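PDB 6TGF: exopolysaccharide biosynthesis protein from Pantoea stewartii subsp. stewartii DC283, which probably modifies glycan biofilms as a hydrolase of exopolysaccharide, with a parallel beta-helix fold like that of bacteriophage tailspikes. Local coordinates for residues B[320-325]-B[348-353]; B[376-381]-B[396-401]; B[254-259]-B[283-288]. All coordinates share one frame; numbering follows the deposited sequence.

In the fold
The three contacts follow one another along the chain in the order contact 3, contact 1, contact 2, each closing before the next opens, and they climb one parallel sheet of the beta-helix in the same order. Contact 3 sets helix 252-265 against strand 283-284, at the edge of this sheet. Contact 1 joins the next two strands, 318-324 and 346-350, and contact 2 the two after those, 373-378 and 396-399. Centres of contacts 1 and 3 lie about 11 Å apart, as do those of contacts 1 and 2, and both pairs touch; contacts 2 and 3 are about 21 Å apart between centres. Successive coils thus stack through this shared sheet, with helix 252-265 packed at its first strand, consistent with a cap.

Contact 1 of 3, residues B[320-325]-B[348-353]; sequences FEVSAR and LRNTCP. With EDO (1,2-ethanediol), chain C.
Arg349 lies alongside Glu321, the two side chains pointing the same way. Its CB and CG pass OE1 of Glu321, CB at 3.7 Å, and CD follows the same oxygen. The chain then bends at chi3 (62°) to place NE, which donates an almost straight bond to Glu321 OE1 at 3.1 Å, on its syn lone pair and in the guanidinium plane. At the tip NH2 reaches Glu321 OE2 at 2.8 Å, more bent and tilted from the guanidinium plane, completing a side-on, two-nitrogen salt bridge. Strands 320-322 and 348-350 run parallel in register, as neighbouring rungs of the beta-helix: Arg349 N donates to Phe320 O, Val322 N to Arg349 O, and Thr351 N to Val322 O. On the other face, Leu348 CD1 packs on Val322 CG1 at 3.8 Å, the side chains crossing at about a right angle, and Phe293 of strand 290-296 touches both residues. At the end of strand 348-350, the Asn350 side-chain amide pairs with the backbone of Ala324. Its OD1 accepts from Ala324 N at 3.0 Å, and ND2, with the acceptor in the amide plane, donates to Ala324 O at 2.8 Å. Cys352 CB comes to 3.4 Å from that same Ala324 O.

Contact 2 of 3, residues B[376-381]-B[396-401]; sequences LDTLDC and IQAGWS. With EDO (1,2-ethanediol), chain L.
Asp377 and Ser401 meet just beyond the last paired residues of two parallel strands, where a side-chain carboxylate carries the contact on into the loops. The carbonyl of Gly399 accepts two hydrogen bonds. Asp377 N donates to Gly399 O at 3.1 Å, and a water molecule donates to the same oxygen at 2.7 Å. That water also accepts from Thr378 N at 2.9 Å, so it continues the pairing where the backbones part. Leu376 CA adds a CA-H...O contact to Gly399 O.

The Asp377 carboxylate takes the next donor along. Its chi1 (-61°) sets CG beside the backbone N and anti to the carbonyl carbon. OD1 accepts from Ser401 N at 3.0 Å, on the syn side but 19° out of the carboxylate plane. Ser401 OG lies 2.4 Å from Asp377 OD2, a doubtfully short distance. Leu376 supplies the apolar part: its CD1 sits 3.5 Å from Trp400 C, against the backbone. Trp400 starts away from 376-381, although its CB still lies 3.5 Å from Asp377 OD1. At the corner of the chain, Leu379 O accepts from an ethanediol hydroxyl, O2, at 2.8 Å, a molecule that probably comes from the crystallisation liquor.

Across the other edge of strand 373-378, Gln356 OE1 accepts from Leu376 N. The chain turns a corner at Leu379 into strand 380-389, which belongs to a different face of the beta-helix. There Cys381 touches Phe358 of strand 356-366 and Ile414 of strand 414-422, while strand 396-399 has strand 430-431 as its next neighbour, Ile396 touching Leu430.

Contact 3 of 3, residues B[254-259]-B[283-288]; sequences AIKAMY and CDFGEE
Tyr259 and Phe285 bring their rings together where helix 252-265 packs against strand 283-284, the edge strand of a parallel beta-helix sheet; this placement is consistent with a helix that closes the end of the coil stack, as in other right-handed beta-helices. The ring centroids are 4.4 Å apart and the planes 50° apart, and the approach is oblique, with Tyr259 CD2 3.3 Å from Phe285 CD1. Ile255, one turn earlier, sets its CG2 in the plane of the Phe285 ring at the edge, 4.0 Å from CZ, and the same methyl touches Cys283 SG. Lys256 joins from the flank: its CA and CG both lie near Phe285 CE1, while CE comes to 4.3 Å from Cys283 CA.

No hydrogen bond crosses directly between the segments, so the contact rests on apolar packing. What holds Phe285 in place lies one shell out. Its backbone is hydrogen-bonded to Glu321 on strand 318-324, its O also accepts from Arg290 NH1, its side chain touches Val322, and its ring meets that of Phe293, which also meets the Tyr259 ring. On the helix side, Ile255 and Tyr259 rest on Val271 of strand 271-272. A water gives an indirect polar link: it donates to Phe285 O at 2.7 Å and lies 3.5 Å from Tyr259 OH, a weak bond.

Contact 1 of 3, residues B[320-325]-B[348-353]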
loop_
_atom_site.group_PDB
_atom_site.type_symbol
_atom_site.label_atom_id
_atom_site.label_comp_id
_atom_site.label_asym_id
_atom_site.label_seq_id
_atom_site.Cartn_x
_atom_site.Cartn_y
_atom_site.Cartn_z
ATOM N N PHE B 320 -8.159 15.594 -23.026
ATOM C CA PHE B 320 -6.809 16.175 -22.796
ATOM C C PHE B 320 -5.770 15.446 -23.657
ATOM O O PHE B 320 -5.561 14.236 -23.451
ATOM C CB PHE B 320 -6.455 16.106 -21.309
ATOM C CG PHE B 320 -7.493 16.716 -20.401
ATOM C CD1 PHE B 320 -7.817 18.060 -20.502
ATOM C CD2 PHE B 320 -8.151 15.948 -19.451
ATOM C CE1 PHE B 320 -8.776 18.623 -19.673
ATOM C CE2 PHE B 320 -9.106 16.514 -18.622
ATOM C CZ PHE B 320 -9.418 17.849 -18.734
ATOM N N GLU B 321 -5.147 16.168 -24.597
ATOM C CA GLU B 321 -4.013 15.691 -25.436
ATOM C C GLU B 321 -2.715 16.307 -24.904
ATOM O O GLU B 321 -2.349 17.405 -25.364
ATOM C CB GLU B 321 -4.222 16.073 -26.903
ATOM C CG GLU B 321 -5.306 15.270 -27.593
ATOM C CD GLU B 321 -4.891 13.883 -28.050
ATOM O OE1 GLU B 321 -3.806 13.419 -27.645
ATOM O OE2 GLU B 321 -5.657 13.268 -28.817
ATOM N N VAL B 322 -2.050 15.623 -23.970
ATOM C CA VAL B 322 -0.839 16.131 -23.260
ATOM C C VAL B 322 0.406 15.456 -23.845
ATOM O O VAL B 322 0.272 14.387 -24.469
ATOM C CB VAL B 322 -0.940 15.915 -21.737
ATOM C CG1 VAL B 322 -2.233 16.485 -21.176
ATOM C CG2 VAL B 322 -0.790 14.451 -21.343
ATOM N N SER B 323 1.566 16.084 -23.646
ATOM C CA SER B 323 2.912 15.561 -24.001
ATOM C C SER B 323 3.916 16.021 -22.936
ATOM O O SER B 323 4.625 17.019 -23.178
ATOM C CB SER B 323 3.316 15.996 -25.387
ATOM O OG SER B 323 4.624 15.541 -25.700
ATOM N N ALA B 324 3.951 15.318 -21.798
ATOM C CA ALA B 324 4.787 15.635 -20.616
ATOM C C ALA B 324 5.479 14.367 -20.101
ATOM O O ALA B 324 4.911 13.270 -20.269
ATOM C CB ALA B 324 3.931 16.266 -19.545
ATOM N N ARG B 325 6.662 14.522 -19.494
ATOM C CA ARG B 325 7.447 13.415 -18.879
ATOM C C ARG B 325 6.739 12.948 -17.601
ATOM O O ARG B 325 6.651 11.724 -17.393
ATOM C CB ARG B 325 8.883 13.857 -18.585
ATOM C CG ARG B 325 9.771 12.750 -18.031
ATOM C CD ARG B 325 11.246 13.104 -18.037
ATOM N NE ARG B 325 12.097 12.093 -17.418
ATOM C CZ ARG B 325 12.467 10.942 -17.980
ATOM N NH1 ARG B 325 12.048 10.610 -19.191
ATOM N NH2 ARG B 325 13.253 10.112 -17.314
ATOM N N LEU B 348 -7.681 11.314 -21.127
ATOM C CA LEU B 348 -6.306 11.830 -21.364
ATOM C C LEU B 348 -5.499 10.843 -22.214
ATOM O O LEU B 348 -5.605 9.624 -21.979
ATOM C CB LEU B 348 -5.615 12.082 -20.020
ATOM C CG LEU B 348 -4.207 12.676 -20.114
ATOM C CD1 LEU B 348 -4.004 13.786 -19.093
ATOM C CD2 LEU B 348 -3.139 11.602 -19.962
ATOM N N ARG B 349 -4.724 11.377 -23.164
ATOM C CA ARG B 349 -3.621 10.665 -23.862
ATOM C C ARG B 349 -2.329 11.467 -23.685
ATOM O O ARG B 349 -2.354 12.685 -23.945
ATOM C CB ARG B 349 -3.915 10.486 -25.355
ATOM C CG ARG B 349 -2.705 10.016 -26.151
ATOM C CD ARG B 349 -3.049 9.455 -27.515
ATOM N NE ARG B 349 -3.673 10.441 -28.386
ATOM C CZ ARG B 349 -4.160 10.181 -29.596
ATOM N NH1 ARG B 349 -4.108 8.953 -30.089
ATOM N NH2 ARG B 349 -4.712 11.149 -30.306
ATOM N N ASN B 350 -1.251 10.798 -23.267
ATOM C CA ASN B 350 0.121 11.366 -23.193
ATOM C C ASN B 350 0.932 10.787 -24.359
ATOM O O ASN B 350 1.028 9.548 -24.443
ATOM C CB ASN B 350 0.768 11.085 -21.834
ATOM C CG ASN B 350 2.018 11.902 -21.579
ATOM O OD1 ASN B 350 2.350 12.807 -22.343
ATOM N ND2 ASN B 350 2.719 11.592 -20.501
ATOM N N THR B 351 1.472 11.650 -25.227
ATOM C CA THR B 351 2.201 11.266 -26.468
ATOM C C THR B 351 3.688 11.634 -26.369
ATOM O O THR B 351 4.397 11.458 -27.382
ATOM C CB THR B 351 1.559 11.909 -27.706
ATOM O OG1 THR B 351 1.342 13.295 -27.442
ATOM C CG2 THR B 351 0.252 11.255 -28.089
ATOM N N CYS B 352 4.150 12.107 -25.206
ATOM C CA CYS B 352 5.578 12.431 -24.942
ATOM C C CYS B 352 6.420 11.168 -25.095
ATOM O O CYS B 352 6.244 10.215 -24.339
ATOM C CB CYS B 352 5.777 13.007 -23.545
ATOM S SG CYS B 352 7.509 13.375 -23.159
ATOM N N PRO B 353 7.350 11.111 -26.077
ATOM C CA PRO B 353 8.212 9.945 -26.260
ATOM C C PRO B 353 9.486 10.023 -25.406
ATOM O O PRO B 353 9.813 11.100 -24.936
ATOM C CB PRO B 353 8.546 10.037 -27.753
ATOM C CG PRO B 353 8.653 11.530 -27.998
ATOM C CD PRO B 353 7.631 12.161 -27.071
HETATM C C1 EDO C . 15.066 12.072 -13.956
HETATM O O1 EDO C . 13.944 11.342 -14.410
HETATM C C2 EDO C . 14.697 13.341 -13.274
HETATM O O2 EDO C . 15.620 13.768 -12.287
#

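Contact 2 of 3, residues B[376-381]-B[396-401]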
loop_
_atom_site.group_PDB
_atom_site.type_symbol
_atom_site.label_atom_id
_atom_site.label_comp_id
_atom_site.label_asym_id
_atom_site.label_seq_id
_atom_site.Cartn_x
_atom_site.Cartn_y
_atom_site.Cartn_z
ATOM N N LEU B 376 2.373 6.096 -23.226
ATOM C CA LEU B 376 3.419 5.706 -24.210
ATOM C C LEU B 376 4.786 5.637 -23.518
ATOM O O LEU B 376 5.110 6.566 -22.758
ATOM C CB LEU B 376 3.425 6.730 -25.349
ATOM C CG LEU B 376 4.325 6.397 -26.538
ATOM C CD1 LEU B 376 3.877 5.117 -27.229
ATOM C CD2 LEU B 376 4.353 7.552 -27.526
ATOM N N ASP B 377 5.551 4.572 -23.780
ATOM C CA ASP B 377 6.931 4.363 -23.266
ATOM C C ASP B 377 6.955 4.635 -21.757
ATOM O O ASP B 377 7.809 5.424 -21.301
ATOM C CB ASP B 377 7.929 5.252 -24.012
ATOM C CG ASP B 377 8.006 4.980 -25.504
ATOM O OD1 ASP B 377 7.728 3.835 -25.911
ATOM O OD2 ASP B 377 8.347 5.921 -26.245
ATOM N N THR B 378 6.042 4.004 -21.016
ATOM C CA THR B 378 5.869 4.178 -19.550
ATOM C C THR B 378 7.125 3.682 -18.825
ATOM O O THR B 378 7.560 2.548 -19.107
ATOM C CB THR B 378 4.610 3.453 -19.059
ATOM O OG1 THR B 378 3.489 4.022 -19.735
ATOM C CG2 THR B 378 4.415 3.559 -17.564
ATOM N N LEU B 379 7.677 4.509 -17.932
ATOM C CA LEU B 379 8.821 4.161 -17.047
ATOM C C LEU B 379 8.308 3.809 -15.647
ATOM O O LEU B 379 8.986 3.026 -14.958
ATOM C CB LEU B 379 9.795 5.342 -16.993
ATOM C CG LEU B 379 10.600 5.590 -18.266
ATOM C CD1 LEU B 379 11.439 6.850 -18.131
ATOM C CD2 LEU B 379 11.485 4.399 -18.599
ATOM N N ASP B 380 7.171 4.384 -15.243
ATOM C CA ASP B 380 6.527 4.164 -13.920
ATOM C C ASP B 380 5.082 4.667 -13.992
ATOM O O ASP B 380 4.887 5.848 -14.343
ATOM C CB ASP B 380 7.317 4.860 -12.807
ATOM C CG ASP B 380 6.828 4.548 -11.403
ATOM O OD1 ASP B 380 7.029 3.402 -10.953
ATOM O OD2 ASP B 380 6.244 5.454 -10.771
ATOM N N CYS B 381 4.111 3.799 -13.690
ATOM C CA CYS B 381 2.655 4.104 -13.734
ATOM C C CYS B 381 1.975 3.566 -12.472
ATOM O O CYS B 381 1.926 2.331 -12.311
ATOM C CB CYS B 381 2.010 3.504 -14.977
ATOM S SG CYS B 381 0.235 3.836 -15.124
ATOM N N ILE B 396 -7.596 1.294 -19.172
ATOM C CA ILE B 396 -6.138 1.517 -18.934
ATOM C C ILE B 396 -5.363 0.936 -20.123
ATOM O O ILE B 396 -5.266 -0.305 -20.221
ATOM C CB ILE B 396 -5.681 0.903 -17.592
ATOM C CG1 ILE B 396 -6.657 1.204 -16.450
ATOM C CG2 ILE B 396 -4.265 1.348 -17.255
ATOM C CD1 ILE B 396 -6.881 2.676 -16.185
ATOM N N GLN B 397 -4.845 1.808 -20.994
ATOM C CA GLN B 397 -4.077 1.432 -22.211
ATOM C C GLN B 397 -2.673 2.036 -22.118
ATOM O O GLN B 397 -2.563 3.216 -21.732
ATOM C CB GLN B 397 -4.809 1.905 -23.469
ATOM C CG GLN B 397 -4.222 1.366 -24.768
ATOM C CD GLN B 397 -3.108 2.223 -25.319
ATOM O OE1 GLN B 397 -3.202 3.448 -25.361
ATOM N NE2 GLN B 397 -2.038 1.579 -25.756
ATOM N N ALA B 398 -1.648 1.248 -22.450
ATOM C CA ALA B 398 -0.232 1.678 -22.523
ATOM C C ALA B 398 0.462 0.949 -23.680
ATOM O O ALA B 398 0.366 -0.295 -23.738
ATOM C CB ALA B 398 0.460 1.421 -21.207
ATOM N N GLY B 399 1.118 1.706 -24.565
ATOM C CA GLY B 399 1.875 1.189 -25.721
ATOM C C GLY B 399 3.302 1.709 -25.727
ATOM O O GLY B 399 3.723 2.295 -24.710
ATOM N N TRP B 400 4.019 1.505 -26.836
ATOM C CA TRP B 400 5.452 1.871 -27.003
ATOM C C TRP B 400 5.687 2.412 -28.418
ATOM O O TRP B 400 4.827 2.177 -29.289
ATOM C CB TRP B 400 6.347 0.664 -26.701
ATOM C CG TRP B 400 5.992 -0.554 -27.496
ATOM C CD1 TRP B 400 6.437 -0.881 -28.743
ATOM C CD2 TRP B 400 5.092 -1.605 -27.102
ATOM N NE1 TRP B 400 5.885 -2.066 -29.149
ATOM C CE2 TRP B 400 5.055 -2.533 -28.164
ATOM C CE3 TRP B 400 4.322 -1.853 -25.961
ATOM C CZ2 TRP B 400 4.278 -3.690 -28.113
ATOM C CZ3 TRP B 400 3.554 -2.996 -25.912
ATOM C CH2 TRP B 400 3.532 -3.899 -26.975
ATOM N N SER B 401 6.815 3.097 -28.631
ATOM C CA SER B 401 7.147 3.835 -29.881
ATOM C C SER B 401 8.043 2.998 -30.804
ATOM O O SER B 401 7.794 3.016 -32.024
ATOM C CB SER B 401 7.783 5.165 -29.570
ATOM O OG SER B 401 8.663 5.057 -28.464
HETATM C C1 EDO L . 12.651 4.274 -13.124
HETATM O O1 EDO L . 11.649 4.005 -12.163
HETATM C C2 EDO L . 12.925 3.119 -14.012
HETATM O O2 EDO L . 11.757 2.546 -14.569
HETATM O O HOH W 1 3.780 2.519 -22.047
#

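Contact 3 of 3, residues B[254-259]-B[283-288]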
loop_
_atom_site.group_PDB
_atom_site.type_symbol
_atom_site.label_atom_id
_atom_site.label_comp_id
_atom_site.label_asym_id
_atom_site.label_seq_id
_atom_site.Cartn_x
_atom_site.Cartn_y
_atom_site.Cartn_z
ATOM N N ALA B 254 -10.584 28.348 -20.025
ATOM C CA ALA B 254 -10.099 28.502 -18.632
ATOM C C ALA B 254 -8.974 27.495 -18.368
ATOM O O ALA B 254 -7.925 27.903 -17.834
ATOM C CB ALA B 254 -11.240 28.320 -17.659
ATOM N N ILE B 255 -9.194 26.229 -18.741
ATOM C CA ILE B 255 -8.225 25.105 -18.567
ATOM C C ILE B 255 -6.943 25.428 -19.345
ATOM O O ILE B 255 -5.851 25.230 -18.780
ATOM C CB ILE B 255 -8.854 23.763 -18.997
ATOM C CG1 ILE B 255 -9.954 23.330 -18.022
ATOM C CG2 ILE B 255 -7.789 22.686 -19.152
ATOM C CD1 ILE B 255 -10.853 22.236 -18.548
ATOM N N LYS B 256 -7.078 25.905 -20.588
ATOM C CA LYS B 256 -5.943 26.311 -21.462
ATOM C C LYS B 256 -5.215 27.513 -20.845
ATOM O O LYS B 256 -3.970 27.520 -20.870
ATOM C CB LYS B 256 -6.439 26.635 -22.874
ATOM C CG LYS B 256 -6.915 25.433 -23.680
ATOM C CD LYS B 256 -7.026 25.712 -25.162
ATOM C CE LYS B 256 -7.818 24.663 -25.916
ATOM N NZ LYS B 256 -9.139 25.174 -26.351
ATOM N N ALA B 257 -5.964 28.487 -20.315
ATOM C CA ALA B 257 -5.438 29.726 -19.696
ATOM C C ALA B 257 -4.634 29.381 -18.436
ATOM O O ALA B 257 -3.476 29.841 -18.327
ATOM C CB ALA B 257 -6.570 30.673 -19.381
ATOM N N MET B 258 -5.230 28.604 -17.523
ATOM C CA MET B 258 -4.609 28.205 -16.230
ATOM C C MET B 258 -3.376 27.340 -16.507
ATOM O O MET B 258 -2.381 27.485 -15.767
ATOM C CB MET B 258 -5.585 27.429 -15.340
ATOM C CG MET B 258 -5.049 27.195 -13.939
ATOM S SD MET B 258 -6.274 26.497 -12.809
ATOM C CE MET B 258 -5.441 26.732 -11.241
ATOM N N TYR B 259 -3.439 26.479 -17.527
ATOM C CA TYR B 259 -2.310 25.607 -17.940
ATOM C C TYR B 259 -1.132 26.476 -18.388
ATOM O O TYR B 259 -0.034 26.336 -17.821
ATOM C CB TYR B 259 -2.694 24.651 -19.073
ATOM C CG TYR B 259 -1.571 23.715 -19.444
ATOM C CD1 TYR B 259 -1.053 22.846 -18.500
ATOM C CD2 TYR B 259 -0.995 23.720 -20.705
ATOM C CE1 TYR B 259 -0.008 21.990 -18.800
ATOM C CE2 TYR B 259 0.049 22.864 -21.025
ATOM C CZ TYR B 259 0.543 21.995 -20.067
ATOM O OH TYR B 259 1.564 21.135 -20.343
ATOM N N CYS B 283 -9.049 19.590 -25.368
ATOM C CA CYS B 283 -7.888 20.476 -25.081
ATOM C C CYS B 283 -6.610 19.823 -25.615
ATOM O O CYS B 283 -6.250 18.739 -25.113
ATOM C CB CYS B 283 -7.755 20.745 -23.586
ATOM S SG CYS B 283 -9.076 21.793 -22.920
ATOM N N ASP B 284 -5.959 20.460 -26.594
ATOM C CA ASP B 284 -4.717 19.965 -27.246
ATOM C C ASP B 284 -3.518 20.765 -26.721
ATOM O O ASP B 284 -3.345 21.922 -27.148
ATOM C CB ASP B 284 -4.833 20.029 -28.772
ATOM C CG ASP B 284 -3.826 19.163 -29.513
ATOM O OD1 ASP B 284 -2.658 19.106 -29.073
ATOM O OD2 ASP B 284 -4.219 18.547 -30.525
ATOM N N PHE B 285 -2.733 20.163 -25.822
ATOM C CA PHE B 285 -1.414 20.660 -25.348
ATOM C C PHE B 285 -0.306 19.817 -25.994
ATOM O O PHE B 285 0.712 19.528 -25.329
ATOM C CB PHE B 285 -1.326 20.593 -23.819
ATOM C CG PHE B 285 -2.566 21.033 -23.083
ATOM C CD1 PHE B 285 -2.893 22.375 -22.977
ATOM C CD2 PHE B 285 -3.400 20.103 -22.480
ATOM C CE1 PHE B 285 -4.029 22.777 -22.291
ATOM C CE2 PHE B 285 -4.537 20.506 -21.794
ATOM C CZ PHE B 285 -4.847 21.843 -21.700
ATOM N N GLY B 286 -0.499 19.445 -27.265
ATOM C CA GLY B 286 0.270 18.387 -27.950
ATOM C C GLY B 286 1.512 18.914 -28.648
ATOM O O GLY B 286 1.733 20.143 -28.632
ATOM N N GLU B 287 2.285 17.994 -29.237
ATOM C CA GLU B 287 3.512 18.240 -30.045
ATOM C C GLU B 287 4.648 18.733 -29.139
ATOM O O GLU B 287 5.615 17.966 -28.960
ATOM C CB GLU B 287 3.233 19.204 -31.203
ATOM C CG GLU B 287 2.312 18.618 -32.263
ATOM C CD GLU B 287 0.822 18.770 -32.002
ATOM O OE1 GLU B 287 0.419 19.809 -31.443
ATOM O OE2 GLU B 287 0.067 17.846 -32.366
ATOM N N GLU B 288 4.544 19.953 -28.595
ATOM C CA GLU B 288 5.576 20.541 -27.695
ATOM C C GLU B 288 5.764 19.628 -26.477
ATOM O O GLU B 288 4.780 19.398 -25.749
ATOM C CB GLU B 288 5.215 21.964 -27.258
ATOM C CG GLU B 288 5.912 23.044 -28.072
ATOM C CD GLU B 288 6.585 24.145 -27.268
ATOM O OE1 GLU B 288 6.699 24.000 -26.032
ATOM O OE2 GLU B 288 7.003 25.145 -27.883
HETATM O O HOH W 2 1.309 18.721 -22.831
#